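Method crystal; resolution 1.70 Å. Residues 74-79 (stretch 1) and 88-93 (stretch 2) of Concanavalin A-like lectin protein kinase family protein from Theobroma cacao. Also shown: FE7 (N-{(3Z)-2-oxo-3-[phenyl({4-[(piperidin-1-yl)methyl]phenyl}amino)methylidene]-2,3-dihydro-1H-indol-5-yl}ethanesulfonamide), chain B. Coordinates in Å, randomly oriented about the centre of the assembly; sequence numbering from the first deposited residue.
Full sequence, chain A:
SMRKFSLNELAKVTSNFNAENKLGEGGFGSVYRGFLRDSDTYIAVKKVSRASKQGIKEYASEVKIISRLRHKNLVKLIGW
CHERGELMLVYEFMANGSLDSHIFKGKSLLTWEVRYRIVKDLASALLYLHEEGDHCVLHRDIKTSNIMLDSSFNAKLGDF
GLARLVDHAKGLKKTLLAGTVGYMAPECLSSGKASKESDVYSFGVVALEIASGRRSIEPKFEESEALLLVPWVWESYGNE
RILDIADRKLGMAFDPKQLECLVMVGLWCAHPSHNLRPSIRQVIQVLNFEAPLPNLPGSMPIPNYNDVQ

Stretch 1 74-79: LVKLIG
Stretch 2, residues 88-93: MLVYEF

Two neighbouring segments of a kinase domain illustrate how a short antiparallel pairing can be held by a few backbone bonds and then extended by side chains and a water. In residues 74-79, Leu74 to Lys76 run as an extended loop, with phi/psi of -123/141, -67/134 and -94/138. Leu77 keeps that form at -82/130, Ile78 breaks it at -109/-11, and Gly79 is almost fully stretched at -174/177. Residues 88-92 are more regular: Met88 at -146/152, Leu89 at -132/138, Val90 at -122/135 and Tyr91 at -137/167, followed by Glu92 at -60/141 and Phe93 at -78/128.

The N-to-C directions of the two strands differ by 120°, and their axes approach to 4.6 Å, so the pairing is antiparallel in sense but strongly splayed. Its firm register point is Gly79 opposite Val90, with CA atoms 4.8 Å apart. This is a hydrogen-bonded pair: Gly79 N donates to Val90 O at 3.1 Å, and Val90 N donates to Gly79 O at 2.9 Å. Val90 O takes a second bond, from Ile78 N at 2.8 Å. Successive amides can converge on one acceptor here because the psi of -11° at Ile78 turns the Gly79 N-H to the same side as its own.

Where direct backbone bonding stops, a water carries the connection on. It donates to Lys76 O at 2.7 Å and accepts from Glu92 N at 2.8 Å, bridging the two main chains beyond the last direct bond.

The side chains pack chiefly around Tyr91, whose chi1 is m (-49°) and chi2 89°. Its CA-to-CB bond points away overall, yet the ring comes back nearer to the first stretch. Leu77, with chi1 t and chi2 p, places CD1 over one ring face, 4.1 Å from the Tyr91 ring centroid and 28° off the normal, a CH-pi contact. Leu77 CD1 also lies 4.0 Å from Leu89 CD2; Leu89 is m,t. Lys76 O sits at the ring edge, 3.5 Å from Tyr91 CD2, while Val75, in the t rotamer, brings CG1 obliquely to 3.6 Å from the same Tyr91 CD2.

A separate apolar contact joins Ile78 (p,t) to Val90 (t), with Ile78 CG1 3.8 Å from Val90 CG1. Ile78 CD1 reaches the second stretch at 3.7 Å from Tyr91 C. The side chains of Lys76 and Glu92 are modelled only to CB. Met88 (m,t,m) has a sideways CA-to-CB bond and no close contact with the first stretch, and Leu74 (m,t) and Phe93 (chi1 t, chi2 69°) lie out of reach across the contact.

The ligand FE7 covers the Tyr91 ring face opposite Leu77, its C7 lying over that face, so the ring is sandwiched. FE7 N1 donates to Glu92 O at 2.9 Å and 171°, a nearly linear bond, and FE7 O2 approaches Phe93 CD1 to 3.5 Å.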

# COMPACT_ATOMS: atom_id res chain seq x y z
N LEU A 74 -4.45 4.27 -8.87
CA LEU A 74 -3.52 3.20 -9.18
C LEU A 74 -2.33 3.68 -9.99
O LEU A 74 -2.49 4.48 -10.94
CB LEU A 74 -4.21 2.06 -9.91
CG LEU A 74 -5.27 1.30 -9.15
CD1 LEU A 74 -5.88 0.27 -10.06
CD2 LEU A 74 -4.64 0.58 -7.96
N VAL A 75 -1.13 3.15 -9.69
CA VAL A 75 0.02 3.47 -10.48
C VAL A 75 -0.11 2.89 -11.89
O VAL A 75 -0.55 1.74 -12.04
CB VAL A 75 1.29 2.86 -9.81
CG1 VAL A 75 2.49 2.97 -10.72
CG2 VAL A 75 1.51 3.54 -8.48
N LYS A 76 0.19 3.71 -12.91
CA LYS A 76 0.20 3.30 -14.33
C LYS A 76 1.57 2.87 -14.82
O LYS A 76 2.60 3.47 -14.44
CB LYS A 76 -0.32 4.45 -15.29
N LEU A 77 1.62 1.80 -15.61
CA LEU A 77 2.82 1.38 -16.28
C LEU A 77 2.97 2.21 -17.55
O LEU A 77 1.99 2.41 -18.26
CB LEU A 77 2.75 -0.09 -16.62
CG LEU A 77 4.05 -0.76 -17.04
CD1 LEU A 77 5.06 -0.73 -15.90
CD2 LEU A 77 3.80 -2.19 -17.51
N ILE A 78 4.14 2.78 -17.76
CA ILE A 78 4.35 3.55 -19.02
C ILE A 78 5.28 2.86 -19.98
O ILE A 78 5.31 3.23 -21.18
CB ILE A 78 4.71 5.03 -18.80
CG1 ILE A 78 6.13 5.21 -18.29
CG2 ILE A 78 3.71 5.74 -17.90
CD1 ILE A 78 6.53 6.66 -18.18
N GLY A 79 5.99 1.81 -19.53
CA GLY A 79 6.66 0.92 -20.47
C GLY A 79 7.28 -0.30 -19.82
O GLY A 79 7.22 -0.47 -18.61
N MET A 88 12.67 -5.15 -17.20
CA MET A 88 12.49 -3.81 -16.62
C MET A 88 11.12 -3.21 -16.83
O MET A 88 10.48 -3.51 -17.84
CB MET A 88 13.52 -2.87 -17.17
CG MET A 88 14.89 -3.36 -16.75
SD MET A 88 16.04 -2.09 -16.94
CE MET A 88 16.42 -2.49 -18.63
N LEU A 89 10.72 -2.33 -15.90
CA LEU A 89 9.40 -1.72 -15.88
C LEU A 89 9.56 -0.21 -15.68
O LEU A 89 10.40 0.26 -14.88
CB LEU A 89 8.55 -2.30 -14.76
CG LEU A 89 8.30 -3.81 -14.80
CD1 LEU A 89 8.00 -4.36 -13.39
CD2 LEU A 89 7.18 -4.11 -15.79
N VAL A 90 8.77 0.57 -16.42
CA VAL A 90 8.94 2.02 -16.44
C VAL A 90 7.67 2.70 -16.02
O VAL A 90 6.60 2.34 -16.50
CB VAL A 90 9.30 2.51 -17.88
CG1 VAL A 90 9.66 3.99 -17.85
CG2 VAL A 90 10.46 1.71 -18.43
N TYR A 91 7.78 3.70 -15.15
CA TYR A 91 6.66 4.42 -14.56
C TYR A 91 6.94 5.92 -14.54
O TYR A 91 8.10 6.33 -14.75
CB TYR A 91 6.46 3.99 -13.11
CG TYR A 91 6.43 2.51 -12.84
CD1 TYR A 91 7.59 1.80 -12.58
CD2 TYR A 91 5.22 1.83 -12.76
CE1 TYR A 91 7.55 0.46 -12.24
CE2 TYR A 91 5.18 0.49 -12.47
CZ TYR A 91 6.32 -0.20 -12.22
OH TYR A 91 6.27 -1.53 -11.89
N GLU A 92 5.92 6.73 -14.28
CA GLU A 92 6.13 8.15 -13.99
C GLU A 92 7.00 8.35 -12.78
O GLU A 92 6.87 7.59 -11.78
CB GLU A 92 4.81 8.93 -13.78
N PHE A 93 7.89 9.36 -12.85
CA PHE A 93 8.61 9.79 -11.67
C PHE A 93 7.71 10.64 -10.80
O PHE A 93 7.10 11.59 -11.28
CB PHE A 93 9.85 10.58 -12.03
CG PHE A 93 10.54 11.17 -10.86
CD1 PHE A 93 11.19 10.35 -9.93
CD2 PHE A 93 10.55 12.55 -10.65
CE1 PHE A 93 11.85 10.89 -8.86
CE2 PHE A 93 11.22 13.10 -9.57
CZ PHE A 93 11.85 12.27 -8.66
C4 FE7 B . 8.35 4.58 -7.85
C14 FE7 B . 10.85 3.24 -3.51
C5 FE7 B . 7.66 4.83 -9.05
C6 FE7 B . 6.92 3.84 -9.68
C11 FE7 B . 10.21 5.19 -5.39
C7 FE7 B . 6.84 2.59 -9.09
C8 FE7 B . 8.64 6.80 -8.54
C9 FE7 B . 9.02 5.82 -7.48
C10 FE7 B . 9.80 6.17 -6.41
C12 FE7 B . 11.07 4.15 -5.71
C13 FE7 B . 11.39 3.18 -4.78
N1 FE7 B . 7.85 6.15 -9.42
N2 FE7 B . 10.12 7.47 -6.25
C3 FE7 B . 8.24 3.32 -7.26
N3 FE7 B . 14.63 10.81 -3.10
O2 FE7 B . 8.98 7.97 -8.62
C2 FE7 B . 7.46 2.34 -7.87
N FE7 B . 7.19 1.09 -7.24
S FE7 B . 7.67 0.51 -5.81
O FE7 B . 8.82 1.24 -5.37
O1 FE7 B . 7.75 -0.91 -5.94
C1 FE7 B . 6.25 0.96 -4.87
C FE7 B . 5.03 0.61 -5.69
C16 FE7 B . 9.68 5.24 -4.10
C15 FE7 B . 10.00 4.27 -3.18
C17 FE7 B . 10.94 8.17 -5.34
C22 FE7 B . 11.70 7.53 -4.37
C21 FE7 B . 12.45 8.28 -3.48
C20 FE7 B . 12.47 9.66 -3.54
C19 FE7 B . 11.71 10.29 -4.50
C18 FE7 B . 10.95 9.56 -5.40
C23 FE7 B . 13.31 10.46 -2.57
C28 FE7 B . 15.35 11.71 -2.20
C27 FE7 B . 16.67 12.15 -2.78
C26 FE7 B . 17.54 10.96 -3.13
C25 FE7 B . 16.77 9.95 -3.96
C24 FE7 B . 15.45 9.61 -3.32
O HOH W 1 3.39 5.88 -13.43